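Local coordinates for probable leucine/isoleucine/valine-binding protein (Rhodopirellula baltica, PDB 4KV7), which is of unproven function but probably binds branched-chain amino acids or related small ligands in the periplasm, at residues Y138-A143 with D353-S358; T142-D147 with L373-L378; I154-I159 with R182-K187. The protein carries 1 engineered substitution. All coordinates share one frame; numbering follows the deposited sequence.

Contacts 1 and 2 both draw on helix 138-151, at its start and one turn further along, and overlap at Thr142 and Ala143; their centres lie about 15 Å apart, and both are partly buried. Contact 1, the nearest to the middle of the chain, is polar: a glutamate carboxylate gripped by an amide and a hydroxyl. Contact 2 is apolar, a tryptophan laid against the helix by a loop near the C-terminus. Contact 3, at the surface about 27 Å from the chain's centre, sets a proline against a glutamine with water beside them. Contacts 2 and 3 touch: Asp147 forms a salt bridge with Arg182 and a probable hydrogen bond with His183.

Contact 1: Y138-A143 with D353-S358; sequences YAEETA and DHQASS. With FMT (formic acid), chain B.
The carboxylate of Glu140 and the side-chain amide of Gln355 approach from opposite directions and meet with their planes turned 77° apart. Gln355 NE2 donates to Glu140 OE1 at 2.9 Å, using the syn lone pair of that oxygen, the one on the side of OE2; the bond is bent, with an N-H...O angle of 146°. The second carboxylate oxygen is taken by Ser358: its OG donates to Glu140 OE2 at 2.7 Å, coming from above the carboxylate, 36° out of its plane. Ser358 CB closes in beside this bond, 3.3 Å from Glu140 OE2. Glu140 reaches both partners because its CG stands anti to its own carbonyl carbon and the chain runs out extended from there. Gln355 is extended too, and its amide is held at both ends: NE2 also donates to Ser357 O at 2.8 Å, while OE1 accepts from Arg123 NE. Glu140 OE1 also takes up the backbone N-H of Ser137, just ahead of helix 138-151. On the same turn Tyr138 OH donates to O1 of a formic acid at 2.6 Å, the oxygen lying in the plane of the ring at its edge; Thr95 and Tyr68 bind the same molecule, which probably came from the crystallisation liquor and probably lies in the ligand cleft between the lobes of this periplasmic binding protein fold. With an alanine in place of Glu140, the Ser358 hydroxyl would probably lose this acceptor and the Gln355 amide one of the bonds that fix its rotation. The loop between strands 347-349 and 361-365, which appears to approach from the other lobe, is thus bound to the helix start by one carboxylate whose two oxygens are both engaged, and the three neutral donors around it are likely to favour its ionised form.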
ATOM      1  N   TYR A 138      -1.748  -3.681  -7.942  1.00  8.59           N
ATOM      2  CA  TYR A 138      -2.951  -2.994  -8.418  1.00  9.05           C
ATOM      3  C   TYR A 138      -3.654  -3.819  -9.499  1.00  9.01           C
ATOM      4  O   TYR A 138      -4.890  -3.800  -9.582  1.00  9.03           O
ATOM      5  CB  TYR A 138      -2.672  -1.570  -8.931  1.00  9.26           C
ATOM      6  CG  TYR A 138      -2.130  -0.624  -7.878  1.00  8.12           C
ATOM      7  CD1 TYR A 138      -2.649  -0.605  -6.583  1.00  8.28           C
ATOM      8  CD2 TYR A 138      -1.096   0.241  -8.180  1.00  8.51           C
ATOM      9  CE1 TYR A 138      -2.150   0.262  -5.622  1.00  7.69           C
ATOM     10  CE2 TYR A 138      -0.595   1.113  -7.233  1.00  8.01           C
ATOM     11  CZ  TYR A 138      -1.123   1.110  -5.952  1.00  7.83           C
ATOM     12  OH  TYR A 138      -0.630   1.923  -4.964  1.00  8.56           O
ATOM     13  N   ALA A 139      -2.887  -4.522 -10.332  1.00  8.46           N
ATOM     14  CA  ALA A 139      -3.492  -5.411 -11.319  1.00  9.16           C
ATOM     15  C   ALA A 139      -4.367  -6.452 -10.618  1.00  8.85           C
ATOM     16  O   ALA A 139      -5.479  -6.749 -11.071  1.00  9.65           O
ATOM     17  CB  ALA A 139      -2.423  -6.087 -12.155  1.00 10.38           C
ATOM     18  N   GLU A 140      -3.860  -7.018  -9.529  1.00  9.18           N
ATOM     19  CA  GLU A 140      -4.626  -8.006  -8.773  1.00  9.28           C
ATOM     20  C   GLU A 140      -5.854  -7.408  -8.083  1.00  9.24           C
ATOM     21  O   GLU A 140      -6.916  -8.021  -8.065  1.00  9.52           O
ATOM     22  CB  GLU A 140      -3.701  -8.748  -7.800  1.00  9.60           C
ATOM     23  CG  GLU A 140      -2.721  -9.649  -8.555  1.00 10.30           C
ATOM     24  CD  GLU A 140      -1.517 -10.120  -7.751  1.00 10.24           C
ATOM     25  OE1 GLU A 140      -1.070  -9.429  -6.820  1.00 10.64           O
ATOM     26  OE2 GLU A 140      -0.994 -11.200  -8.092  1.00 12.37           O
ATOM     27  N   GLU A 141      -5.726  -6.209  -7.525  1.00  8.03           N
ATOM     28  CA  GLU A 141      -6.875  -5.574  -6.883  1.00  8.59           C
ATOM     29  C   GLU A 141      -7.967  -5.270  -7.892  1.00  8.95           C
ATOM     30  O   GLU A 141      -9.152  -5.551  -7.654  1.00  9.39           O
ATOM     31  CB  GLU A 141      -6.482  -4.282  -6.164  1.00  8.33           C
ATOM     32  CG  GLU A 141      -5.572  -4.476  -4.968  1.00  8.85           C
ATOM     33  CD  GLU A 141      -5.343  -3.177  -4.232  1.00  8.66           C
ATOM     34  OE1 GLU A 141      -6.326  -2.561  -3.786  1.00  9.23           O
ATOM     35  OE2 GLU A 141      -4.175  -2.745  -4.102  1.00  9.88           O
ATOM     36  N   THR A 142      -7.569  -4.672  -9.009  1.00  8.75           N
ATOM     37  CA  THR A 142      -8.543  -4.281 -10.032  1.00  9.48           C
ATOM     38  C   THR A 142      -9.186  -5.472 -10.718  1.00 10.21           C
ATOM     39  O   THR A 142     -10.356  -5.414 -11.092  1.00 11.22           O
ATOM     40  CB  THR A 142      -7.959  -3.295 -11.072  1.00 10.54           C
ATOM     41  OG1 THR A 142      -6.801  -3.865 -11.690  1.00  9.51           O
ATOM     42  CG2 THR A 142      -7.617  -1.949 -10.425  1.00 10.21           C
ATOM     43  N   ALA A 143      -8.442  -6.558 -10.879  1.00  9.52           N
ATOM     44  CA  ALA A 143      -9.021  -7.775 -11.439  1.00 10.05           C
ATOM     45  C   ALA A 143     -10.114  -8.290 -10.513  1.00  9.30           C
ATOM     46  O   ALA A 143     -11.187  -8.694 -10.972  1.00 10.50           O
ATOM     47  CB  ALA A 143      -7.942  -8.837 -11.647  1.00 11.16           C
ATOM     48  N   ASP A 353      11.025 -14.821  -7.255  1.00 15.21           N
ATOM     49  CA  ASP A 353       9.687 -14.552  -6.764  1.00 14.14           C
ATOM     50  C   ASP A 353       9.778 -13.409  -5.767  1.00 13.44           C
ATOM     51  O   ASP A 353      10.102 -13.612  -4.589  1.00 14.23           O
ATOM     52  CB  ASP A 353       9.098 -15.802  -6.105  1.00 18.32           C
ATOM     53  CG  ASP A 353       7.684 -15.588  -5.600  1.00 18.50           C
ATOM     54  OD1 ASP A 353       7.136 -14.478  -5.771  1.00 21.45           O
ATOM     55  OD2 ASP A 353       7.114 -16.534  -5.022  1.00 25.16           O
ATOM     56  N   HIS A 354       9.489 -12.207  -6.249  1.00 12.84           N
ATOM     57  CA  HIS A 354       9.683 -11.015  -5.438  1.00 12.42           C
ATOM     58  C   HIS A 354       8.394 -10.355  -4.966  1.00 11.92           C
ATOM     59  O   HIS A 354       8.394  -9.177  -4.603  1.00 12.54           O
ATOM     60  CB  HIS A 354      10.571 -10.010  -6.170  1.00 13.90           C
ATOM     61  CG  HIS A 354      12.025 -10.349  -6.113  1.00 15.60           C
ATOM     62  ND1 HIS A 354      12.993  -9.553  -6.687  1.00 17.30           N
ATOM     63  CD2 HIS A 354      12.681 -11.383  -5.536  1.00 18.04           C
ATOM     64  CE1 HIS A 354      14.181 -10.092  -6.479  1.00 19.59           C
ATOM     65  NE2 HIS A 354      14.020 -11.201  -5.780  1.00 20.37           N
ATOM     66  N   GLN A 355       7.304 -11.105  -4.937  1.00 10.96           N
ATOM     67  CA  GLN A 355       6.064 -10.611  -4.352  1.00 10.46           C
ATOM     68  C   GLN A 355       5.508 -11.682  -3.430  1.00 10.11           C
ATOM     69  O   GLN A 355       5.159 -12.780  -3.872  1.00 12.50           O
ATOM     70  CB  GLN A 355       5.044 -10.215  -5.419  1.00 10.64           C
ATOM     71  CG  GLN A 355       3.789  -9.584  -4.829  1.00 11.38           C
ATOM     72  CD  GLN A 355       2.766  -9.269  -5.885  1.00 10.39           C
ATOM     73  OE1 GLN A 355       3.019  -8.457  -6.786  1.00 11.16           O
ATOM     74  NE2 GLN A 355       1.615  -9.915  -5.805  1.00 10.56           N
ATOM     75  N   ALA A 356       5.440 -11.376  -2.142  1.00 10.82           N
ATOM     76  CA  ALA A 356       5.157 -12.397  -1.145  1.00 11.23           C
ATOM     77  C   ALA A 356       3.716 -12.890  -1.181  1.00 10.14           C
ATOM     78  O   ALA A 356       3.458 -14.069  -0.945  1.00 11.56           O
ATOM     79  CB  ALA A 356       5.508 -11.889   0.237  1.00 10.97           C
ATOM     80  N   SER A 357       2.789 -11.973  -1.457  1.00 10.96           N
ATOM     81  CA  SER A 357       1.353 -12.223  -1.375  1.00 11.79           C
ATOM     82  C   SER A 357       0.644 -11.744  -2.636  1.00 10.25           C
ATOM     83  O   SER A 357       0.984 -10.681  -3.151  1.00 11.11           O
ATOM     84  CB  SER A 357       0.796 -11.464  -0.161  1.00 11.48           C
ATOM     85  OG  SER A 357      -0.622 -11.465  -0.146  1.00 12.64           O
ATOM     86  N   SER A 358      -0.349 -12.495  -3.109  1.00 10.93           N
ATOM     87  CA  SER A 358      -1.274 -12.014  -4.150  1.00 11.63           C
ATOM     88  C   SER A 358      -2.682 -11.837  -3.593  1.00 11.27           C
ATOM     89  O   SER A 358      -3.622 -11.588  -4.342  1.00 11.86           O
ATOM     90  CB  SER A 358      -1.318 -12.959  -5.357  1.00 12.90           C
ATOM     91  OG  SER A 358      -0.155 -12.840  -6.160  1.00 15.01           O
TER
HETATM   92  C   FMT B 501       0.593   5.102  -5.485  1.00  7.70           C
HETATM   93  O1  FMT B 501       0.896   3.926  -5.727  1.00  8.08           O
HETATM   94  O2  FMT B 501       1.295   6.090  -5.740  1.00  8.33           O

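Contact 2: T142-D147 with L373-L378; sequences TAAMVD and LAWEEL
Trp375 lays its indole against helix 138-151 at Ala144 and Met145, and the contact is chiefly apolar. The methyl CB of Ala144 sits 3.8 Å from Trp375 CZ2 and equally far from NE1, coming in obliquely at the rim beside that edge. Met145, a selenomethionine, meets the far corner of the six-membered ring obliquely, its CG 4.1 Å from Trp375 CH2; beyond CG the extended chain leads away from the indole. Backbone atoms take part as well: Met145 CA is 4.0 Å from Trp375 CH2, and the carbonyl oxygen of Ala144 lies over one indole face, displaced toward the rim. Trp375 CG stands anti to its carbonyl carbon (chi1 -76°), which turns the ring out from its loop and onto the helix. Between the two segments packing alone is at work; the 3-10 turn carrying the tryptophan is closed by Glu377 N to Ala374 O at 2.8 Å. The loop after edge strand 370-372 thus sets Trp375 on a helix that lies against the seven-stranded mixed sheet of this lobe: Trp375 also packs on Ala148 and on Thr270 of strand 268-271, Met145 reaches Thr270 and Ile221 of strand 219-223, and Val146 faces helix 167-183.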
ATOM      1  N   THR A 142      -7.569  -4.672  -9.009  1.00  8.75           N
ATOM      2  CA  THR A 142      -8.543  -4.281 -10.032  1.00  9.48           C
ATOM      3  C   THR A 142      -9.186  -5.472 -10.718  1.00 10.21           C
ATOM      4  O   THR A 142     -10.356  -5.414 -11.092  1.00 11.22           O
ATOM      5  CB  THR A 142      -7.959  -3.295 -11.072  1.00 10.54           C
ATOM      6  OG1 THR A 142      -6.801  -3.865 -11.690  1.00  9.51           O
ATOM      7  CG2 THR A 142      -7.617  -1.949 -10.425  1.00 10.21           C
ATOM      8  N   ALA A 143      -8.442  -6.558 -10.879  1.00  9.52           N
ATOM      9  CA  ALA A 143      -9.021  -7.775 -11.439  1.00 10.05           C
ATOM     10  C   ALA A 143     -10.114  -8.290 -10.513  1.00  9.30           C
ATOM     11  O   ALA A 143     -11.187  -8.694 -10.972  1.00 10.50           O
ATOM     12  CB  ALA A 143      -7.942  -8.837 -11.647  1.00 11.16           C
ATOM     13  N   ALA A 144      -9.843  -8.304  -9.214  1.00 10.28           N
ATOM     14  CA  ALA A 144     -10.838  -8.779  -8.256  1.00 10.19           C
ATOM     15  C   ALA A 144     -12.108  -7.928  -8.311  1.00  9.80           C
ATOM     16  O   ALA A 144     -13.217  -8.460  -8.327  1.00 11.00           O
ATOM     17  CB  ALA A 144     -10.261  -8.798  -6.858  1.00 11.43           C
HETATM   18  N   MSE A 145     -11.938  -6.609  -8.365  1.00  9.14           N
HETATM   19  CA  MSE A 145     -13.067  -5.696  -8.452  1.00 10.17           C
HETATM   20  C   MSE A 145     -13.881  -5.925  -9.715  1.00 10.08           C
HETATM   21  O   MSE A 145     -15.110  -6.051  -9.664  1.00 10.24           O
HETATM   22  CB  MSE A 145     -12.575  -4.248  -8.460  1.00  8.68           C
HETATM   23  CG  MSE A 145     -11.956  -3.758  -7.185  1.00  9.94           C
HETATM   24 SE   MSE A 145     -11.331  -1.989  -7.550  0.62 10.87          SE
HETATM   25  CE  MSE A 145     -10.905  -1.376  -5.743  1.00 10.36           C
ATOM     26  N   VAL A 146     -13.201  -5.938 -10.860  1.00 10.09           N
ATOM     27  CA  VAL A 146     -13.895  -6.035 -12.134  1.00 10.46           C
ATOM     28  C   VAL A 146     -14.629  -7.364 -12.244  1.00 11.09           C
ATOM     29  O   VAL A 146     -15.798  -7.395 -12.647  1.00 12.24           O
ATOM     30  CB  VAL A 146     -12.940  -5.800 -13.321  1.00  9.81           C
ATOM     31  CG1 VAL A 146     -13.579  -6.242 -14.643  1.00 12.17           C
ATOM     32  CG2 VAL A 146     -12.502  -4.339 -13.365  1.00 11.32           C
ATOM     33  N   ASP A 147     -13.967  -8.463 -11.890  1.00 10.40           N
ATOM     34  CA  ASP A 147     -14.630  -9.758 -11.972  1.00 11.93           C
ATOM     35  C   ASP A 147     -15.874  -9.787 -11.089  1.00 11.64           C
ATOM     36  O   ASP A 147     -16.908 -10.320 -11.484  1.00 12.31           O
ATOM     37  CB  ASP A 147     -13.684 -10.894 -11.566  1.00 12.65           C
ATOM     38  CG  ASP A 147     -12.601 -11.173 -12.598  1.00 13.58           C
ATOM     39  OD1 ASP A 147     -12.743 -10.750 -13.760  1.00 15.67           O
ATOM     40  OD2 ASP A 147     -11.595 -11.824 -12.230  1.00 15.61           O
ATOM     41  N   LEU A 373     -15.645  -8.265   3.311  1.00 16.27           N
ATOM     42  CA  LEU A 373     -16.722  -8.461   2.351  1.00 17.89           C
ATOM     43  C   LEU A 373     -16.422  -9.668   1.477  1.00 17.99           C
ATOM     44  O   LEU A 373     -15.324  -9.788   0.939  1.00 18.63           O
ATOM     45  CB  LEU A 373     -16.872  -7.219   1.469  1.00 16.73           C
ATOM     46  CG  LEU A 373     -17.844  -7.293   0.290  1.00 17.87           C
ATOM     47  CD1 LEU A 373     -19.291  -7.388   0.758  1.00 22.93           C
ATOM     48  CD2 LEU A 373     -17.655  -6.102  -0.634  1.00 21.86           C
ATOM     49  N   ALA A 374     -17.389 -10.569   1.350  1.00 19.12           N
ATOM     50  CA  ALA A 374     -17.298 -11.627   0.353  1.00 20.48           C
ATOM     51  C   ALA A 374     -17.806 -11.043  -0.959  1.00 19.07           C
ATOM     52  O   ALA A 374     -18.846 -10.385  -0.980  1.00 20.05           O
ATOM     53  CB  ALA A 374     -18.128 -12.831   0.770  1.00 22.70           C
ATOM     54  N   TRP A 375     -17.071 -11.260  -2.048  1.00 17.72           N
ATOM     55  CA  TRP A 375     -17.440 -10.656  -3.330  1.00 18.30           C
ATOM     56  C   TRP A 375     -18.849 -11.028  -3.808  1.00 19.63           C
ATOM     57  O   TRP A 375     -19.480 -10.269  -4.544  1.00 20.79           O
ATOM     58  CB  TRP A 375     -16.435 -11.014  -4.420  1.00 17.39           C
ATOM     59  CG  TRP A 375     -15.113 -10.284  -4.380  1.00 15.95           C
ATOM     60  CD1 TRP A 375     -13.877 -10.855  -4.293  1.00 16.85           C
ATOM     61  CD2 TRP A 375     -14.893  -8.868  -4.475  1.00 13.90           C
ATOM     62  NE1 TRP A 375     -12.903  -9.887  -4.319  1.00 14.85           N
ATOM     63  CE2 TRP A 375     -13.500  -8.659  -4.429  1.00 14.09           C
ATOM     64  CE3 TRP A 375     -15.739  -7.758  -4.583  1.00 13.30           C
ATOM     65  CZ2 TRP A 375     -12.933  -7.389  -4.503  1.00 13.41           C
ATOM     66  CZ3 TRP A 375     -15.174  -6.498  -4.654  1.00 13.02           C
ATOM     67  CH2 TRP A 375     -13.784  -6.324  -4.612  1.00 12.95           C
ATOM     68  N   GLU A 376     -19.347 -12.187  -3.395  1.00 20.20           N
ATOM     69  CA  GLU A 376     -20.685 -12.594  -3.812  1.00 23.44           C
ATOM     70  C   GLU A 376     -21.768 -11.759  -3.125  1.00 23.82           C
ATOM     71  O   GLU A 376     -22.943 -11.851  -3.467  1.00 26.82           O
ATOM     72  CB  GLU A 376     -20.902 -14.087  -3.564  1.00 29.01           C
ATOM     73  CG  GLU A 376     -20.882 -14.484  -2.109  1.00 32.84           C
ATOM     74  CD  GLU A 376     -20.634 -15.969  -1.925  1.00 38.86           C
ATOM     75  N   GLU A 377     -21.367 -10.938  -2.160  1.00 23.33           N
ATOM     76  CA  GLU A 377     -22.306 -10.048  -1.495  1.00 23.69           C
ATOM     77  C   GLU A 377     -22.191  -8.618  -2.003  1.00 22.78           C
ATOM     78  O   GLU A 377     -22.881  -7.727  -1.513  1.00 22.81           O
ATOM     79  CB  GLU A 377     -22.116 -10.087   0.023  1.00 27.01           C
ATOM     80  CG  GLU A 377     -22.256 -11.478   0.640  1.00 33.36           C
ATOM     81  CD  GLU A 377     -23.620 -12.105   0.413  1.00 38.28           C
ATOM     82  OE1 GLU A 377     -23.731 -13.340   0.561  1.00 42.83           O
ATOM     83  OE2 GLU A 377     -24.584 -11.373   0.097  1.00 41.59           O
ATOM     84  N   LEU A 378     -21.321  -8.400  -2.984  1.00 20.35           N
ATOM     85  CA  LEU A 378     -21.180  -7.080  -3.587  1.00 19.71           C
ATOM     86  C   LEU A 378     -22.519  -6.616  -4.143  1.00 22.42           C
ATOM     87  O   LEU A 378     -23.213  -7.378  -4.816  1.00 22.05           O
ATOM     88  CB  LEU A 378     -20.118  -7.101  -4.691  1.00 18.91           C
ATOM     89  CG  LEU A 378     -19.840  -5.779  -5.410  1.00 17.32           C
ATOM     90  CD1 LEU A 378     -19.218  -4.743  -4.484  1.00 18.66           C
ATOM     91  CD2 LEU A 378     -18.949  -6.018  -6.630  1.00 19.44           C
TER

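Contact 3: I154-I159 with R182-K187; sequences IKPEEI and RHQSVK
Pro156 packs its ring against Gln184 with the two side chains crossing at about a right angle. The closest approach is from Pro156 CG to Gln184 OE1, 3.4 Å, and Pro156 CB is almost as near the same oxygen. OE1 sits above the plane of the ring, displaced toward its CB-CG edge, and Gln184 CB meets that edge, 3.9 Å from Pro156 CG. Gln184 is fully stretched, CG anti to the backbone N (chi1 -178°), which carries its amide across this side of the pyrrolidine ring. His183 adds a looser touch at the other flank, its CB 4.2 Å from Pro156 CG, while its imidazole turns off to Asp147. Ile180 of helix 167-183 also meets the proline. The contact joins the two ends of a strand-helix unit: strand 159-164 follows the proline turn, helix 167-183 returns the chain to Gln184, and strand 193-196 then lies parallel to 159-164, a beta-alpha-beta crossover at the edge of the seven-stranded sheet. The 3-10 turn bearing Pro156 is closed by its own bonds, Glu158 N to Lys155 O and, in return, Lys155 N to Glu158 OE1 at 2.9 Å; Glu158 OE2 pairs with Lys218. Toward solvent the two segments separate and water takes over. One molecule accepts from Glu157 N and donates to Gln184 OE1, each at 2.8 Å. A second lies 3.1 Å from Gln184 NE2 and beside Glu157 OE1, at a spacing too short for that bond to be more than doubtful.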
ATOM      1  N   ILE A 154     -23.067  -5.858 -13.583  1.00 17.05           N
ATOM      2  CA  ILE A 154     -22.562  -4.595 -14.096  1.00 15.66           C
ATOM      3  C   ILE A 154     -21.875  -4.892 -15.424  1.00 17.10           C
ATOM      4  O   ILE A 154     -21.059  -5.812 -15.519  1.00 18.16           O
ATOM      5  CB  ILE A 154     -21.584  -3.945 -13.119  1.00 15.57           C
ATOM      6  CG1 ILE A 154     -22.262  -3.713 -11.769  1.00 16.21           C
ATOM      7  CG2 ILE A 154     -21.030  -2.636 -13.689  1.00 16.11           C
ATOM      8  CD1 ILE A 154     -23.433  -2.758 -11.822  1.00 19.49           C
ATOM      9  N   LYS A 155     -22.241  -4.153 -16.462  1.00 15.61           N
ATOM     10  CA  LYS A 155     -21.643  -4.374 -17.772  1.00 16.42           C
ATOM     11  C   LYS A 155     -20.241  -3.801 -17.810  1.00 16.17           C
ATOM     12  O   LYS A 155     -19.974  -2.792 -17.163  1.00 14.22           O
ATOM     13  CB  LYS A 155     -22.494  -3.729 -18.857  1.00 17.86           C
ATOM     14  CG  LYS A 155     -23.878  -4.327 -18.958  1.00 20.70           C
ATOM     15  CD  LYS A 155     -24.665  -3.736 -20.113  1.00 25.96           C
ATOM     16  CE  LYS A 155     -25.861  -4.611 -20.466  1.00 32.39           C
ATOM     17  NZ  LYS A 155     -26.714  -4.893 -19.277  1.00 37.26           N
ATOM     18  N   PRO A 156     -19.331  -4.447 -18.565  1.00 14.95           N
ATOM     19  CA  PRO A 156     -17.974  -3.905 -18.683  1.00 15.80           C
ATOM     20  C   PRO A 156     -17.953  -2.416 -19.042  1.00 15.37           C
ATOM     21  O   PRO A 156     -17.146  -1.674 -18.478  1.00 15.63           O
ATOM     22  CB  PRO A 156     -17.371  -4.751 -19.804  1.00 17.54           C
ATOM     23  CG  PRO A 156     -18.046  -6.078 -19.661  1.00 18.52           C
ATOM     24  CD  PRO A 156     -19.460  -5.761 -19.227  1.00 16.85           C
ATOM     25  N   GLU A 157     -18.846  -1.988 -19.930  1.00 15.62           N
ATOM     26  CA  GLU A 157     -18.906  -0.598 -20.366  1.00 16.20           C
ATOM     27  C   GLU A 157     -19.415   0.365 -19.294  1.00 16.22           C
ATOM     28  O   GLU A 157     -19.337   1.584 -19.470  1.00 16.44           O
ATOM     29  CB  GLU A 157     -19.805  -0.461 -21.602  1.00 21.00           C
ATOM     30  CG  GLU A 157     -21.304  -0.593 -21.303  1.00 22.68           C
ATOM     31  CD  GLU A 157     -22.184  -0.387 -22.530  1.00 35.60           C
ATOM     32  OE1 GLU A 157     -21.646  -0.413 -23.658  1.00 40.57           O
ATOM     33  OE2 GLU A 157     -23.412  -0.202 -22.365  1.00 36.51           O
ATOM     34  N   GLU A 158     -19.956  -0.178 -18.205  1.00 14.45           N
ATOM     35  CA  GLU A 158     -20.515   0.618 -17.113  1.00 14.01           C
ATOM     36  C   GLU A 158     -19.530   0.805 -15.959  1.00 12.20           C
ATOM     37  O   GLU A 158     -19.885   1.365 -14.915  1.00 13.19           O
ATOM     38  CB  GLU A 158     -21.796  -0.026 -16.585  1.00 14.51           C
ATOM     39  CG  GLU A 158     -22.948   0.012 -17.575  1.00 17.48           C
ATOM     40  CD  GLU A 158     -24.121  -0.867 -17.181  1.00 18.59           C
ATOM     41  OE1 GLU A 158     -23.946  -1.801 -16.375  1.00 17.53           O
ATOM     42  OE2 GLU A 158     -25.225  -0.624 -17.698  1.00 21.94           O
ATOM     43  N   ILE A 159     -18.293   0.350 -16.146  1.00 12.04           N
ATOM     44  CA  ILE A 159     -17.259   0.490 -15.130  1.00 11.12           C
ATOM     45  C   ILE A 159     -16.347   1.652 -15.495  1.00 11.82           C
ATOM     46  O   ILE A 159     -15.665   1.623 -16.524  1.00 12.68           O
ATOM     47  CB  ILE A 159     -16.422  -0.796 -14.987  1.00 10.92           C
ATOM     48  CG1 ILE A 159     -17.316  -1.976 -14.603  1.00 11.44           C
ATOM     49  CG2 ILE A 159     -15.320  -0.604 -13.946  1.00 13.05           C
ATOM     50  CD1 ILE A 159     -16.612  -3.315 -14.686  1.00 13.63           C
ATOM     51  N   ARG A 182     -10.714  -8.963 -20.431  1.00 12.84           N
ATOM     52  CA  ARG A 182     -10.903 -10.394 -20.334  1.00 14.19           C
ATOM     53  C   ARG A 182     -12.365 -10.757 -20.572  1.00 12.90           C
ATOM     54  O   ARG A 182     -12.670 -11.855 -21.014  1.00 15.21           O
ATOM     55  CB  ARG A 182     -10.453 -10.864 -18.956  1.00 16.61           C
ATOM     56  CG  ARG A 182      -9.823 -12.234 -18.945  1.00 18.38           C
ATOM     57  CD  ARG A 182      -9.275 -12.552 -17.544  1.00 14.63           C
ATOM     58  NE  ARG A 182     -10.344 -12.541 -16.551  1.00 13.46           N
ATOM     59  CZ  ARG A 182     -11.279 -13.479 -16.443  1.00 14.84           C
ATOM     60  NH1 ARG A 182     -12.224 -13.367 -15.520  1.00 14.74           N
ATOM     61  NH2 ARG A 182     -11.287 -14.521 -17.264  1.00 12.73           N
ATOM     62  N   HIS A 183     -13.261  -9.815 -20.269  1.00 13.26           N
ATOM     63  CA  HIS A 183     -14.702 -10.013 -20.432  1.00 12.55           C
ATOM     64  C   HIS A 183     -15.259  -9.475 -21.742  1.00 14.30           C
ATOM     65  O   HIS A 183     -16.261  -9.969 -22.236  1.00 17.59           O
ATOM     66  CB  HIS A 183     -15.456  -9.349 -19.277  1.00 12.95           C
ATOM     67  CG  HIS A 183     -15.154  -9.954 -17.950  1.00 13.20           C
ATOM     68  ND1 HIS A 183     -15.664 -11.172 -17.561  1.00 16.69           N
ATOM     69  CD2 HIS A 183     -14.364  -9.530 -16.935  1.00 13.35           C
ATOM     70  CE1 HIS A 183     -15.217 -11.463 -16.351  1.00 17.04           C
ATOM     71  NE2 HIS A 183     -14.426 -10.484 -15.952  1.00 15.26           N
ATOM     72  N   GLN A 184     -14.624  -8.451 -22.288  1.00 14.31           N
ATOM     73  CA  GLN A 184     -15.163  -7.795 -23.474  1.00 16.74           C
ATOM     74  C   GLN A 184     -14.067  -7.010 -24.156  1.00 16.62           C
ATOM     75  O   GLN A 184     -13.360  -6.257 -23.502  1.00 18.02           O
ATOM     76  CB  GLN A 184     -16.289  -6.836 -23.074  1.00 19.58           C
ATOM     77  CG  GLN A 184     -16.945  -6.133 -24.259  1.00 25.55           C
ATOM     78  CD  GLN A 184     -18.053  -5.183 -23.839  1.00 30.63           C
ATOM     79  OE1 GLN A 184     -18.801  -5.458 -22.904  1.00 31.33           O
ATOM     80  NE2 GLN A 184     -18.164  -4.060 -24.537  1.00 32.29           N
ATOM     81  N   SER A 185     -13.916  -7.172 -25.463  1.00 18.81           N
ATOM     82  CA  SER A 185     -12.932  -6.377 -26.188  1.00 21.68           C
ATOM     83  C   SER A 185     -13.369  -4.913 -26.250  1.00 22.10           C
ATOM     84  O   SER A 185     -14.515  -4.610 -26.581  1.00 23.23           O
ATOM     85  CB  SER A 185     -12.693  -6.952 -27.583  1.00 24.89           C
ATOM     86  OG  SER A 185     -12.113  -8.243 -27.491  1.00 29.77           O
ATOM     87  N   VAL A 186     -12.448  -4.015 -25.921  1.00 20.08           N
ATOM     88  CA  VAL A 186     -12.730  -2.585 -25.840  1.00 19.72           C
ATOM     89  C   VAL A 186     -11.520  -1.790 -26.305  1.00 23.35           C
ATOM     90  O   VAL A 186     -10.387  -2.263 -26.216  1.00 28.95           O
ATOM     91  CB  VAL A 186     -13.053  -2.141 -24.386  1.00 19.66           C
ATOM     92  CG1 VAL A 186     -14.353  -2.759 -23.897  1.00 23.66           C
ATOM     93  CG2 VAL A 186     -11.913  -2.496 -23.445  1.00 21.75           C
ATOM     94  N   LYS A 187     -11.763  -0.580 -26.800  1.00 21.10           N
ATOM     95  CA  LYS A 187     -10.685   0.364 -27.065  1.00 20.60           C
ATOM     96  C   LYS A 187     -10.429   1.159 -25.795  1.00 18.33           C
ATOM     97  O   LYS A 187     -11.367   1.479 -25.059  1.00 19.97           O
ATOM     98  CB  LYS A 187     -11.066   1.318 -28.195  1.00 24.09           C
ATOM     99  CG  LYS A 187     -11.420   0.625 -29.500  1.00 29.83           C
ATOM    100  CD  LYS A 187     -10.207  -0.054 -30.124  1.00 31.43           C
ATOM    101  CE  LYS A 187     -10.600  -0.879 -31.341  1.00 33.90           C
ATOM    102  NZ  LYS A 187      -9.449  -1.636 -31.915  1.00 37.15           N
TER
HETATM  103  O   HOH W   1     -20.375  -3.552 -21.696  1.00 20.49           O
HETATM  104  O   HOH W   2     -20.129  -1.709 -24.998  1.00 37.43           O